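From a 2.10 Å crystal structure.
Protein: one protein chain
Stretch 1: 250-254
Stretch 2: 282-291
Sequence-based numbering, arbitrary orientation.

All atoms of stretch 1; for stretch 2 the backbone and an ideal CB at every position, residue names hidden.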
# COMPACT_ATOMS: atom_id res chain seq x y z
N ASN A 250 -9.86 -14.54 -9.40
CA ASN A 250 -10.97 -14.06 -10.24
C ASN A 250 -11.82 -13.03 -9.48
O ASN A 250 -11.42 -12.57 -8.40
CB ASN A 250 -11.77 -15.21 -10.90
CG ASN A 250 -12.64 -16.03 -9.91
OD1 ASN A 250 -13.25 -17.02 -10.30
ND2 ASN A 250 -12.66 -15.63 -8.66
N ASP A 251 -12.96 -12.65 -10.04
CA ASP A 251 -13.81 -11.61 -9.44
C ASP A 251 -14.49 -12.10 -8.15
O ASP A 251 -14.93 -11.28 -7.32
CB ASP A 251 -14.87 -11.15 -10.45
CG ASP A 251 -15.62 -12.31 -11.07
OD1 ASP A 251 -14.98 -13.12 -11.77
OD2 ASP A 251 -16.83 -12.43 -10.84
N HIS A 252 -14.56 -13.42 -7.97
CA HIS A 252 -15.04 -14.02 -6.72
C HIS A 252 -13.97 -14.12 -5.64
O HIS A 252 -14.21 -14.68 -4.57
CB HIS A 252 -15.62 -15.41 -7.00
CG HIS A 252 -16.69 -15.40 -8.04
ND1 HIS A 252 -17.89 -14.73 -7.86
CD2 HIS A 252 -16.76 -15.97 -9.26
CE1 HIS A 252 -18.64 -14.90 -8.93
NE2 HIS A 252 -17.98 -15.65 -9.80
N MET A 253 -12.78 -13.60 -5.93
CA MET A 253 -11.58 -13.75 -5.09
C MET A 253 -11.07 -15.20 -4.95
O MET A 253 -10.33 -15.52 -4.03
CB MET A 253 -11.75 -13.06 -3.72
CG MET A 253 -11.80 -11.54 -3.79
SD MET A 253 -10.31 -10.85 -4.54
CE MET A 253 -10.92 -10.12 -6.08
N GLU A 254 -11.47 -16.07 -5.88
CA GLU A 254 -11.02 -17.47 -5.92
C GLU A 254 -9.66 -17.60 -6.59
O GLU A 254 -9.43 -17.00 -7.64
CB GLU A 254 -12.02 -18.31 -6.69
CG GLU A 254 -13.41 -18.34 -6.08
CD GLU A 254 -14.43 -19.04 -6.95
OE1 GLU A 254 -14.45 -18.81 -8.18
OE2 GLU A 254 -15.22 -19.82 -6.39
N UNK A 282 -12.52 -4.26 0.44
CA UNK A 282 -13.54 -4.73 -0.49
C UNK A 282 -13.26 -6.14 -1.01
O UNK A 282 -14.18 -6.95 -1.15
CB UNK A 282 -13.65 -3.76 -1.67
N UNK A 283 -11.99 -6.44 -1.30
CA UNK A 283 -11.65 -7.81 -1.68
C UNK A 283 -11.81 -8.79 -0.51
O UNK A 283 -12.29 -9.90 -0.70
CB UNK A 283 -10.21 -7.86 -2.21
N UNK A 284 -11.41 -8.38 0.69
CA UNK A 284 -11.63 -9.20 1.89
C UNK A 284 -13.10 -9.55 2.07
O UNK A 284 -13.45 -10.71 2.30
CB UNK A 284 -11.12 -8.47 3.13
N UNK A 285 -13.96 -8.55 1.95
CA UNK A 285 -15.41 -8.74 1.99
C UNK A 285 -15.92 -9.77 0.95
O UNK A 285 -16.64 -10.70 1.30
CB UNK A 285 -16.10 -7.39 1.76
N UNK A 286 -15.53 -9.61 -0.31
CA UNK A 286 -15.97 -10.53 -1.38
C UNK A 286 -15.52 -11.98 -1.10
O UNK A 286 -16.30 -12.93 -1.26
CB UNK A 286 -15.42 -10.07 -2.73
N UNK A 287 -14.28 -12.14 -0.64
CA UNK A 287 -13.73 -13.44 -0.28
C UNK A 287 -14.51 -14.13 0.85
O UNK A 287 -14.81 -15.32 0.75
CB UNK A 287 -12.27 -13.28 0.13
N UNK A 288 -14.81 -13.39 1.92
CA UNK A 288 -15.57 -13.93 3.05
C UNK A 288 -16.96 -14.39 2.63
O UNK A 288 -17.42 -15.48 3.01
CB UNK A 288 -15.69 -12.88 4.16
N UNK A 289 -17.63 -13.54 1.84
CA UNK A 289 -18.96 -13.79 1.28
C UNK A 289 -19.00 -15.06 0.42
O UNK A 289 -19.91 -15.88 0.55
CB UNK A 289 -19.41 -12.59 0.45
N UNK A 290 -18.02 -15.19 -0.47
CA UNK A 290 -17.93 -16.35 -1.37
C UNK A 290 -17.60 -17.64 -0.61
O UNK A 290 -18.18 -18.69 -0.87
CB UNK A 290 -16.87 -16.10 -2.44
N UNK A 291 -16.67 -17.53 0.35
CA UNK A 291 -16.29 -18.65 1.22
C UNK A 291 -17.50 -19.19 2.00
O UNK A 291 -17.52 -20.36 2.38
CB UNK A 291 -15.19 -18.21 2.19

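Stretch 1 is a tight loop: a type I turn runs from N250 to M253, closed by M253 N to N250 O at 3.0 Å, and it sets M253 against one side of the helix formed by stretch 2. The helical backbone throughout stretch 2 disfavours proline, but otherwise leaves the choice to the surroundings.

At position 282 the ideal CB has nothing of the loop within 5.5 Å, so the loop imposes no preference. The residue is K282, whose NZ forms a salt bridge with OE1 of the residue at 285, 2.7 Å away and one turn on.

Position 283 points sideways, its ideal CB 3.8 Å from M253 SD. A flexible chain with a methylene stem, such as leucine, methionine, glutamine or glutamate, could lie along the thioether. Q283 does so: its CG is 3.7 Å from M253 SD, while OE1 is hydrogen-bonded elsewhere in the structure.

Position 284 points away and 285 does too; stretch 1 constrains neither. They are G284 and E285, the latter the acidic partner of K282.

Position 286 points toward the loop, with its ideal CB 4.0 Å from M253 CG and 4.8 Å from D251 O. The short distance favours a compact apolar group, valine, alanine or perhaps isoleucine. V286, with chi1 in t, sends CG1 to 3.9 Å from M253 CG and 3.5 Å from D251 O, packing against both the methionine and the backbone of the turn.

At 287 the backbones come closest, CA to CA 5.3 Å from M253, and the ideal CB is already 3.9 Å from M253 CB. Small residues, alanine, glycine or serine, suit so near an approach. A287 makes the contact with its methyl, CB to M253 CB at 3.9 Å.

Positions 288 and 289 lie out of reach, and many residues would be compatible with the loop; they are G288 and L289.

Position 290 again points toward the loop, its ideal CB 3.7 Å from H252 O. The nearby carbonyl oxygen could suit a polar side chain able to donate, such as asparagine, serine or threonine, though alanine would also be plausible. N290 has its ND2 3.3 Å from H252 O, but the angle is too poor for a hydrogen bond; ND2 instead donates to V286 O at 2.9 Å, one turn back. Its OD1 rests 3.5 Å from H252 CB.

At 291 the ideal CB has no loop atom within 5.5 Å; the residue is A291.

Stretch 2 282-291: KQGEVAGLNA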
# COMPACT_ATOMS: atom_id res chain seq x y z
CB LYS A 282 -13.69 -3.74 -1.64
CG LYS A 282 -15.11 -3.20 -1.84
CD LYS A 282 -15.85 -3.96 -2.96
CE LYS A 282 -17.07 -4.74 -2.45
NZ LYS A 282 -16.71 -5.77 -1.44
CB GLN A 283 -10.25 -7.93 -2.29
CG GLN A 283 -10.14 -7.28 -3.68
CD GLN A 283 -8.74 -7.39 -4.27
OE1 GLN A 283 -7.78 -7.67 -3.55
NE2 GLN A 283 -8.62 -7.13 -5.58
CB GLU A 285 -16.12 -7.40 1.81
CG GLU A 285 -17.63 -7.52 1.75
CD GLU A 285 -18.34 -6.21 1.46
OE1 GLU A 285 -17.70 -5.23 0.99
OE2 GLU A 285 -19.56 -6.16 1.70
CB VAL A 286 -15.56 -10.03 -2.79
CG1 VAL A 286 -15.71 -11.13 -3.87
CG2 VAL A 286 -16.38 -8.81 -3.18
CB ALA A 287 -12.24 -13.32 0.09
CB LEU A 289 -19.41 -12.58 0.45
CG LEU A 289 -20.44 -11.54 0.94
CD1 LEU A 289 -20.77 -11.54 2.46
CD2 LEU A 289 -20.06 -10.13 0.46
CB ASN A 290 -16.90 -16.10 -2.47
CG ASN A 290 -17.48 -15.37 -3.67
OD1 ASN A 290 -18.06 -15.98 -4.57
ND2 ASN A 290 -17.29 -14.06 -3.70
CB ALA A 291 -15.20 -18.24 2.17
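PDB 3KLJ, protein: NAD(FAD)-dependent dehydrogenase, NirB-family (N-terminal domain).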